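Local coordinates for protein cytosine-specific methyltransferase (Escherichia coli O157:H7 EDL933, PDB 3G7U) that probably methylates carbon 5 of cytosine in DNA, with S-adenosyl-L-methionine as the methyl donor, at residues V151-Y156 and T160-Y165; M184-D189 and A356-K361; L200-D205 and P313-V318. All blocks are in the same frame, centred on the assembly; numbering follows the deposited sequence. Where two conformers were deposited one is given.

Interaction 1. Residues V151-Y156 and T160-Y165; sequences VKASDY and TIRTRY
Val151 and Arg164 form a hydrogen-bonded pair near the turn of the antiparallel beta hairpin of strands 143-152 and 163-171. The hairpin forms one margin of the seven-stranded sheet of the class I methyltransferase fold. Val151 N donates to Arg164 O at 3.0 Å, nearly straight at 169°. Arg164 N returns a more bent bond to Val151 O, 3.1 Å at 147°. Lys152 and Thr163 follow as a non-hydrogen-bonded pair. Beyond them Ala153 N donates to Arg162 O at 3.0 Å, although the chain here has already left the strand for a 3-10 turn. The pairing then stops. Ser154 N lies near Thr160 O, but the angle is too poor for a hydrogen bond.

The polar ends of Thr160, Arg162 and Arg164 find partners outside the hairpin. Thr160 OG1 hydrogen-bonds to Cys291 O. With chi1 at 176° the hydroxyl is trans to the main-chain N, and CG2 is left to meet Ala153 CB at 3.9 Å. Arg162 NH2 bonds to Gly348 O, and Arg164 NE forms a salt bridge with Glu118. The Arg-x-Arg sequence fits motif VIII of C5 methyltransferases. Consistent with this, the side chain of Arg164 lies about 10 Å from that of Cys81, the predicted catalytic cysteine.

On the opposite side of the sheet from Val151 and Arg164, Lys152 lays CG against Ile161 O at 3.5 Å. Val151 O has a second contact besides its bond from Arg164 N: the CA-H of Thr163 points at it, with CA 3.2 Å away.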
loop_
_atom_site.group_PDB
_atom_site.type_symbol
_atom_site.label_atom_id
_atom_site.label_comp_id
_atom_site.label_asym_id
_atom_site.label_seq_id
_atom_site.Cartn_x
_atom_site.Cartn_y
_atom_site.Cartn_z
ATOM N N VAL A 151 6.773 2.097 11.954
ATOM C CA VAL A 151 6.688 3.464 11.429
ATOM C C VAL A 151 5.272 3.990 11.505
ATOM O O VAL A 151 4.340 3.216 11.470
ATOM C CB VAL A 151 7.192 3.607 9.973
ATOM C CG1 VAL A 151 8.679 3.284 9.862
ATOM C CG2 VAL A 151 6.387 2.744 9.033
ATOM N N LYS A 152 5.142 5.305 11.584
ATOM C CA LYS A 152 3.844 5.979 11.511
ATOM C C LYS A 152 3.870 6.659 10.152
ATOM O O LYS A 152 4.778 7.401 9.853
ATOM C CB LYS A 152 3.713 7.009 12.649
ATOM C CG LYS A 152 2.302 7.592 12.853
ATOM C CD LYS A 152 2.207 8.485 14.107
ATOM C CE LYS A 152 2.880 9.841 13.878
ATOM N NZ LYS A 152 2.874 10.751 15.079
ATOM N N ALA A 153 2.864 6.393 9.326
ATOM C CA ALA A 153 2.882 6.842 7.950
ATOM C C ALA A 153 3.032 8.319 7.799
ATOM O O ALA A 153 3.683 8.804 6.848
ATOM C CB ALA A 153 1.618 6.333 7.188
ATOM N N SER A 154 2.422 9.061 8.716
ATOM C CA SER A 154 2.413 10.530 8.609
ATOM C C SER A 154 3.815 11.174 8.756
ATOM O O SER A 154 4.080 12.250 8.189
ATOM C CB SER A 154 1.418 11.133 9.606
ATOM O OG SER A 154 1.607 10.624 10.902
ATOM N N ASP A 155 4.713 10.468 9.447
ATOM C CA ASP A 155 6.120 10.878 9.550
ATOM C C ASP A 155 6.804 10.832 8.186
ATOM O O ASP A 155 7.829 11.473 8.004
ATOM C CB ASP A 155 6.876 9.994 10.535
ATOM C CG ASP A 155 6.428 10.179 11.972
ATOM O OD1 ASP A 155 5.781 11.200 12.296
ATOM O OD2 ASP A 155 6.729 9.294 12.802
ATOM N N TYR A 156 6.240 10.090 7.219
ATOM C CA TYR A 156 6.835 10.049 5.877
ATOM C C TYR A 156 6.086 10.866 4.853
ATOM O O TYR A 156 6.408 10.836 3.658
ATOM C CB TYR A 156 7.014 8.611 5.390
ATOM C CG TYR A 156 8.017 7.863 6.215
ATOM C CD1 TYR A 156 9.334 7.718 5.779
ATOM C CD2 TYR A 156 7.664 7.319 7.445
ATOM C CE1 TYR A 156 10.273 7.034 6.552
ATOM C CE2 TYR A 156 8.581 6.621 8.221
ATOM C CZ TYR A 156 9.884 6.497 7.773
ATOM O OH TYR A 156 10.779 5.807 8.532
ATOM N N THR A 160 -1.987 9.950 6.693
ATOM C CA THR A 160 -2.657 9.041 7.583
ATOM C C THR A 160 -1.711 8.622 8.680
ATOM O O THR A 160 -0.549 8.560 8.463
ATOM C CB THR A 160 -3.131 7.801 6.824
ATOM O OG1 THR A 160 -3.707 6.868 7.701
ATOM C CG2 THR A 160 -2.017 7.157 6.146
ATOM N N ILE A 161 -2.249 8.348 9.855
ATOM C CA ILE A 161 -1.393 8.034 11.000
ATOM C C ILE A 161 -1.243 6.531 11.227
ATOM O O ILE A 161 -0.787 6.124 12.297
ATOM C CB ILE A 161 -1.861 8.737 12.341
ATOM C CG1 ILE A 161 -3.311 8.387 12.692
ATOM C CG2 ILE A 161 -1.682 10.230 12.253
ATOM C CD1 ILE A 161 -3.634 8.414 14.162
ATOM N N ARG A 162 -1.604 5.697 10.252
ATOM C CA ARG A 162 -1.554 4.252 10.441
ATOM C C ARG A 162 -0.125 3.770 10.731
ATOM O O ARG A 162 0.829 4.309 10.181
ATOM C CB ARG A 162 -2.191 3.500 9.255
ATOM C CG ARG A 162 -1.471 3.579 7.904
ATOM C CD ARG A 162 -1.832 2.355 7.037
ATOM N NE ARG A 162 -3.157 2.467 6.425
ATOM C CZ ARG A 162 -3.931 1.435 6.081
ATOM N NH1 ARG A 162 -5.116 1.656 5.525
ATOM N NH2 ARG A 162 -3.537 0.180 6.293
ATOM N N THR A 163 0.011 2.776 11.600
ATOM C CA THR A 163 1.335 2.249 11.902
ATOM C C THR A 163 1.528 0.892 11.221
ATOM O O THR A 163 0.569 0.170 10.966
ATOM C CB THR A 163 1.616 2.142 13.415
ATOM O OG1 THR A 163 0.649 1.286 14.013
ATOM C CG2 THR A 163 1.533 3.506 14.090
ATOM N N ARG A 164 2.790 0.554 10.945
ATOM C CA ARG A 164 3.147 -0.637 10.168
ATOM C C ARG A 164 4.480 -1.137 10.698
ATOM O O ARG A 164 5.316 -0.313 11.003
ATOM C CB ARG A 164 3.381 -0.217 8.711
ATOM C CG ARG A 164 3.030 -1.255 7.666
ATOM C CD ARG A 164 1.555 -1.176 7.304
ATOM N NE ARG A 164 1.090 -2.379 6.627
ATOM C CZ ARG A 164 -0.147 -2.547 6.171
ATOM N NH1 ARG A 164 -0.486 -3.672 5.563
ATOM N NH2 ARG A 164 -1.050 -1.592 6.316
ATOM N N TYR A 165 4.688 -2.457 10.759
ATOM C CA TYR A 165 6.020 -2.984 11.067
ATOM C C TYR A 165 6.688 -3.381 9.760
ATOM O O TYR A 165 6.028 -3.934 8.875
ATOM C CB TYR A 165 5.911 -4.240 11.895
ATOM C CG TYR A 165 5.601 -4.038 13.365
ATOM C CD1 TYR A 165 6.598 -3.665 14.273
ATOM C CD2 TYR A 165 4.324 -4.287 13.849
ATOM C CE1 TYR A 165 6.305 -3.513 15.647
ATOM C CE2 TYR A 165 4.019 -4.136 15.223
ATOM C CZ TYR A 165 5.015 -3.751 16.098
ATOM O OH TYR A 165 4.721 -3.636 17.436
#

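Interaction 2. Residues M184-D189 and A356-K361; sequences MPKMID and AEYILK
Tyr358 reaches from helix 353-367 to the loop 184-189, and on the helix side nearly all of the contact is made by this residue. The tight part is at the phenol end. Lys186 N donates to Tyr358 OH, 3.1 Å with an N-H...O angle of 146°. Lys186 crosses the tyrosine at about a right angle, and its CG touches Tyr358 OH at 3.4 Å. Met184 O sits at the ring edge, near its plane, 3.1 Å from Tyr358 CE2. CG of Tyr358 is turned roughly anti to the backbone N (chi1 -153°), which carries the ring out from the helix to the loop backbone.

The other side is looser. Ile188 CD1 approaches Tyr358 CE1 obliquely at 4.0 Å, and the two side chains slide past each other in opposite directions. Beyond CG the extended chain of Lys186 leads away from the helix on an exposed side. The side chain of Met184 is also exposed and starts away from the helix.

The helix follows directly on a GNSV sequence like that of motif X in this family. Tyr156, just after strand 143-152, meets the Tyr358 ring edge-to-face. Farther round the helix, Leu360 packs on helix 14-22 and strand 114-119.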
loop_
_atom_site.group_PDB
_atom_site.type_symbol
_atom_site.label_atom_id
_atom_site.label_comp_id
_atom_site.label_asym_id
_atom_site.label_seq_id
_atom_site.Cartn_x
_atom_site.Cartn_y
_atom_site.Cartn_z
ATOM N N MET A 184 15.146 6.585 8.094
ATOM C CA MET A 184 14.530 7.644 8.874
ATOM C C MET A 184 14.086 8.721 7.934
ATOM O O MET A 184 14.779 9.000 6.951
ATOM C CB MET A 184 15.565 8.265 9.821
ATOM C CG MET A 184 15.843 7.510 11.077
ATOM S SD MET A 184 17.345 8.227 11.815
ATOM C CE MET A 184 16.782 9.885 12.302
ATOM N N PRO A 185 12.956 9.385 8.257
ATOM C CA PRO A 185 12.472 10.469 7.422
ATOM C C PRO A 185 13.266 11.758 7.607
ATOM O O PRO A 185 13.516 12.188 8.736
ATOM C CB PRO A 185 11.028 10.660 7.886
ATOM C CG PRO A 185 10.938 10.034 9.233
ATOM C CD PRO A 185 12.100 9.135 9.433
ATOM N N LYS A 186 13.667 12.354 6.495
ATOM C CA LYS A 186 14.351 13.624 6.541
ATOM C C LYS A 186 13.843 14.553 5.453
ATOM O O LYS A 186 13.609 14.120 4.320
ATOM C CB LYS A 186 15.881 13.444 6.496
ATOM C CG LYS A 186 16.458 12.674 5.312
ATOM C CD LYS A 186 17.975 12.859 5.257
ATOM C CE LYS A 186 18.536 12.447 3.908
ATOM N NZ LYS A 186 19.762 13.218 3.567
ATOM N N MET A 187 13.658 15.824 5.828
ATOM C CA MET A 187 13.121 16.880 4.954
ATOM C C MET A 187 11.678 16.607 4.505
ATOM O O MET A 187 11.314 16.885 3.353
ATOM C CB MET A 187 14.027 17.126 3.733
ATOM C CG MET A 187 15.328 17.891 4.013
ATOM S SD MET A 187 16.245 18.135 2.464
ATOM C CE MET A 187 15.293 19.451 1.672
ATOM N N ILE A 188 10.873 16.070 5.422
ATOM C CA ILE A 188 9.480 15.689 5.127
ATOM C C ILE A 188 8.460 16.718 5.610
ATOM O O ILE A 188 8.319 16.930 6.805
ATOM C CB ILE A 188 9.098 14.308 5.762
ATOM C CG1 ILE A 188 9.977 13.165 5.242
ATOM C CG2 ILE A 188 7.647 13.987 5.479
ATOM C CD1 ILE A 188 9.894 12.915 3.740
ATOM N N ASP A 189 7.737 17.344 4.683
ATOM C CA ASP A 189 6.614 18.207 5.060
ATOM C C ASP A 189 5.346 17.371 5.274
ATOM O O ASP A 189 4.983 16.574 4.398
ATOM C CB ASP A 189 6.387 19.279 3.998
ATOM C CG ASP A 189 7.516 20.307 3.960
ATOM O OD1 ASP A 189 7.735 20.982 4.996
ATOM O OD2 ASP A 189 8.184 20.429 2.906
ATOM N N ALA A 356 6.149 3.050 1.651
ATOM C CA ALA A 356 6.856 1.982 0.933
ATOM C C ALA A 356 8.020 2.517 0.110
ATOM O O ALA A 356 9.130 1.953 0.195
ATOM C CB ALA A 356 5.876 1.163 0.042
ATOM N N GLU A 357 7.815 3.620 -0.622
ATOM C CA GLU A 357 8.874 4.190 -1.461
ATOM C C GLU A 357 10.082 4.599 -0.627
ATOM O O GLU A 357 11.236 4.321 -0.989
ATOM C CB GLU A 357 8.404 5.404 -2.238
ATOM C CG GLU A 357 9.490 5.907 -3.249
ATOM C CD GLU A 357 9.114 7.212 -3.893
ATOM O OE1 GLU A 357 7.986 7.705 -3.623
ATOM O OE2 GLU A 357 9.931 7.737 -4.673
ATOM N N TYR A 358 9.805 5.246 0.494
ATOM C CA TYR A 358 10.886 5.737 1.329
ATOM C C TYR A 358 11.790 4.632 1.831
ATOM O O TYR A 358 13.009 4.746 1.679
ATOM C CB TYR A 358 10.369 6.584 2.487
ATOM C CG TYR A 358 11.405 7.610 2.940
ATOM C CD1 TYR A 358 11.414 8.899 2.395
ATOM C CD2 TYR A 358 12.380 7.285 3.882
ATOM C CE1 TYR A 358 12.359 9.849 2.782
ATOM C CE2 TYR A 358 13.334 8.231 4.276
ATOM C CZ TYR A 358 13.310 9.514 3.719
ATOM O OH TYR A 358 14.237 10.479 4.093
ATOM N N ILE A 359 11.185 3.607 2.443
ATOM C CA ILE A 359 11.893 2.454 2.998
ATOM C C ILE A 359 12.645 1.676 1.917
ATOM O O ILE A 359 13.822 1.355 2.095
ATOM C CB ILE A 359 10.932 1.505 3.752
ATOM C CG1 ILE A 359 10.176 2.246 4.876
ATOM C CG2 ILE A 359 11.657 0.258 4.273
ATOM C CD1 ILE A 359 11.063 2.952 5.935
ATOM N N LEU A 360 11.953 1.374 0.812
ATOM C CA LEU A 360 12.575 0.623 -0.284
ATOM C C LEU A 360 13.701 1.413 -0.984
ATOM O O LEU A 360 14.644 0.801 -1.476
ATOM C CB LEU A 360 11.483 0.111 -1.256
ATOM C CG LEU A 360 10.763 -1.143 -0.688
ATOM C CD1 LEU A 360 9.377 -1.318 -1.331
ATOM C CD2 LEU A 360 11.625 -2.427 -0.903
ATOM N N LYS A 361 13.626 2.754 -1.028
ATOM C CA LYS A 361 14.710 3.556 -1.665
ATOM C C LYS A 361 16.011 3.440 -0.856
ATOM O O LYS A 361 17.101 3.451 -1.434
ATOM C CB LYS A 361 14.321 5.048 -1.862
ATOM C CG LYS A 361 15.337 5.909 -2.689
ATOM C CD LYS A 361 15.521 5.336 -4.099
ATOM C CE LYS A 361 16.358 6.182 -5.072
ATOM N NZ LYS A 361 16.348 5.490 -6.444
#

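Interaction 3. Residues L200-D205 and P313-V318; sequences LPDIID and PYHPRV
His315 NE2 donates to Asp202 OD1 at 2.8 Å, the one direct hydrogen bond between these two loops. The carboxylate oxygen lies almost in the imidazole plane. It is met on its anti side, 24° out of the carboxylate plane, and the two flat groups are turned 72° apart. The N-H...O angle is 144°. Asp202 also sets its backbone O over one face of the same ring, so the ring meets the side chain at its edge and the main chain over one face.

Beside this pair Ile204 and Arg317 reach in from opposite directions, and Ile204 CD1 comes to rest over one face of the guanidinium, off toward the rim, 3.4 Å from Arg317 NE. A water joins the two halves of the contact. It gives a hydrogen to Asp202 O at 3.0 Å and accepts from Arg317 NE at 2.9 Å, in the guanidinium plane.

The second shell fixes both side chains of the 313-318 loop. Arg317 is extended from CG to NE. Its NH1 bonds to Val318 O at 3.1 Å and forms a salt bridge with Glu323 of helix 321-328, which holds the flat group against Ile204. His315 packs against the ring of His312, whose ND1 receives His315 N. Pro316 is the centre of an inverse gamma turn, closed by Arg317 N to His315 O at 2.9 Å.

The contact joins a loop of the variable region between motifs VIII and IX to the chain that leads into what by sequence is motif IX. Its one direct polar link is a His-carboxylate hydrogen bond, away from the predicted active site, in what is probably the small domain of a C5 methyltransferase.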
loop_
_atom_site.group_PDB
_atom_site.type_symbol
_atom_site.label_atom_id
_atom_site.label_comp_id
_atom_site.label_asym_id
_atom_site.label_seq_id
_atom_site.Cartn_x
_atom_site.Cartn_y
_atom_site.Cartn_z
ATOM N N LEU A 200 -10.439 18.502 -5.332
ATOM C CA LEU A 200 -11.397 17.482 -5.730
ATOM C C LEU A 200 -12.793 18.108 -5.871
ATOM O O LEU A 200 -13.073 19.150 -5.243
ATOM C CB LEU A 200 -11.401 16.341 -4.690
ATOM C CG LEU A 200 -10.174 15.396 -4.642
ATOM C CD1 LEU A 200 -10.213 14.540 -3.383
ATOM C CD2 LEU A 200 -10.085 14.475 -5.867
ATOM N N PRO A 201 -13.689 17.478 -6.671
ATOM C CA PRO A 201 -15.029 18.067 -6.829
ATOM C C PRO A 201 -15.851 18.173 -5.544
ATOM O O PRO A 201 -15.879 17.236 -4.736
ATOM C CB PRO A 201 -15.718 17.162 -7.857
ATOM C CG PRO A 201 -14.907 15.898 -7.913
ATOM C CD PRO A 201 -13.478 16.293 -7.532
ATOM N N ASP A 202 -16.528 19.312 -5.360
ATOM C CA ASP A 202 -17.428 19.482 -4.214
ATOM C C ASP A 202 -18.782 18.818 -4.417
ATOM O O ASP A 202 -19.498 18.533 -3.445
ATOM C CB ASP A 202 -17.657 20.983 -3.931
ATOM C CG ASP A 202 -16.525 21.600 -3.127
ATOM O OD1 ASP A 202 -16.068 20.977 -2.131
ATOM O OD2 ASP A 202 -16.077 22.706 -3.503
ATOM N N ILE A 203 -19.153 18.635 -5.683
ATOM C CA ILE A 203 -20.397 17.959 -6.047
ATOM C C ILE A 203 -20.068 16.623 -6.684
ATOM O O ILE A 203 -19.392 16.576 -7.717
ATOM C CB ILE A 203 -21.251 18.771 -7.054
ATOM C CG1 ILE A 203 -21.525 20.200 -6.565
ATOM C CG2 ILE A 203 -22.542 18.015 -7.409
ATOM C CD1 ILE A 203 -22.286 20.302 -5.282
ATOM N N ILE A 204 -20.550 15.529 -6.091
ATOM C CA ILE A 204 -20.194 14.225 -6.667
ATOM C C ILE A 204 -21.448 13.371 -6.860
ATOM O O ILE A 204 -22.498 13.681 -6.318
ATOM C CB ILE A 204 -19.199 13.442 -5.741
ATOM C CG1 ILE A 204 -19.786 13.364 -4.315
ATOM C CG2 ILE A 204 -17.803 14.071 -5.780
ATOM C CD1 ILE A 204 -18.902 12.655 -3.389
ATOM N N ASP A 205 -21.332 12.345 -7.702
ATOM C CA ASP A 205 -22.406 11.390 -7.937
ATOM C C ASP A 205 -22.531 10.500 -6.700
ATOM O O ASP A 205 -21.717 9.590 -6.494
ATOM C CB ASP A 205 -22.022 10.494 -9.134
ATOM C CG ASP A 205 -23.058 9.413 -9.433
ATOM O OD1 ASP A 205 -24.170 9.363 -8.841
ATOM O OD2 ASP A 205 -22.777 8.623 -10.329
ATOM N N PRO A 313 -14.580 16.269 6.080
ATOM C CA PRO A 313 -14.529 17.350 7.090
ATOM C C PRO A 313 -15.564 18.451 6.879
ATOM O O PRO A 313 -16.054 19.033 7.875
ATOM C CB PRO A 313 -13.122 17.916 6.929
ATOM C CG PRO A 313 -12.710 17.566 5.511
ATOM C CD PRO A 313 -13.332 16.218 5.283
ATOM N N TYR A 314 -15.892 18.716 5.616
ATOM C CA TYR A 314 -16.774 19.825 5.233
ATOM C C TYR A 314 -18.159 19.377 4.725
ATOM O O TYR A 314 -19.174 20.015 5.035
ATOM C CB TYR A 314 -16.074 20.704 4.205
ATOM C CG TYR A 314 -14.726 21.235 4.677
ATOM C CD1 TYR A 314 -14.577 21.828 5.939
ATOM C CD2 TYR A 314 -13.602 21.156 3.857
ATOM C CE1 TYR A 314 -13.339 22.322 6.368
ATOM C CE2 TYR A 314 -12.353 21.645 4.280
ATOM C CZ TYR A 314 -12.237 22.225 5.525
ATOM O OH TYR A 314 -11.002 22.706 5.924
ATOM N N HIS A 315 -18.194 18.280 3.969
ATOM C CA HIS A 315 -19.441 17.752 3.418
ATOM C C HIS A 315 -20.064 16.714 4.313
ATOM O O HIS A 315 -19.366 15.919 4.960
ATOM C CB HIS A 315 -19.229 17.168 2.003
ATOM C CG HIS A 315 -18.656 18.148 1.033
ATOM N ND1 HIS A 315 -19.265 19.350 0.746
ATOM C CD2 HIS A 315 -17.526 18.114 0.294
ATOM C CE1 HIS A 315 -18.534 20.014 -0.129
ATOM N NE2 HIS A 315 -17.465 19.292 -0.408
ATOM N N PRO A 316 -21.404 16.692 4.357
ATOM C CA PRO A 316 -22.080 15.746 5.222
ATOM C C PRO A 316 -22.213 14.321 4.646
ATOM O O PRO A 316 -23.315 13.839 4.409
ATOM C CB PRO A 316 -23.453 16.398 5.436
ATOM C CG PRO A 316 -23.695 17.198 4.185
ATOM C CD PRO A 316 -22.345 17.608 3.665
ATOM N N ARG A 317 -21.087 13.613 4.497
ATOM C CA ARG A 317 -21.094 12.352 3.772
ATOM C C ARG A 317 -19.833 11.556 4.125
ATOM O O ARG A 317 -18.846 12.147 4.575
ATOM C CB ARG A 317 -21.132 12.622 2.255
ATOM C CG ARG A 317 -20.017 13.523 1.751
ATOM C CD ARG A 317 -19.897 13.382 0.251
ATOM N NE ARG A 317 -18.872 14.203 -0.393
ATOM C CZ ARG A 317 -17.562 13.918 -0.457
ATOM N NH1 ARG A 317 -17.075 12.823 0.119
ATOM N NH2 ARG A 317 -16.743 14.714 -1.139
ATOM N N VAL A 318 -19.844 10.239 3.887
ATOM C CA VAL A 318 -18.601 9.480 3.944
ATOM C C VAL A 318 -17.710 9.907 2.787
ATOM O O VAL A 318 -18.204 10.474 1.805
ATOM C CB VAL A 318 -18.855 7.965 3.873
ATOM C CG1 VAL A 318 -19.685 7.531 5.068
ATOM C CG2 VAL A 318 -19.616 7.610 2.613
HETATM O O HOH W 1 -20.348 16.341 -1.577
#

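From the N terminus, interaction 1 comes first. It closes only a tight turn, with three residues between its segments, and joins the two strands of the hairpin at the sheet margin. Interaction 2 opens soon afterwards and ties the loop after strand 163-171 to the C-terminal helix 353-367. Before it closes, the chain makes interaction 3, which brackets 107 residues and ties the loop after helix 193-196 to the loop before helix 321-328. Interaction 3 therefore falls wholly within the span of interaction 2. No pair crosses. Interactions 1 and 2 touch, through Asp155 and Tyr156 against Pro185, Ile188 and Tyr358. Interaction 3 stands apart, its centre about 26 Å from that of interaction 1.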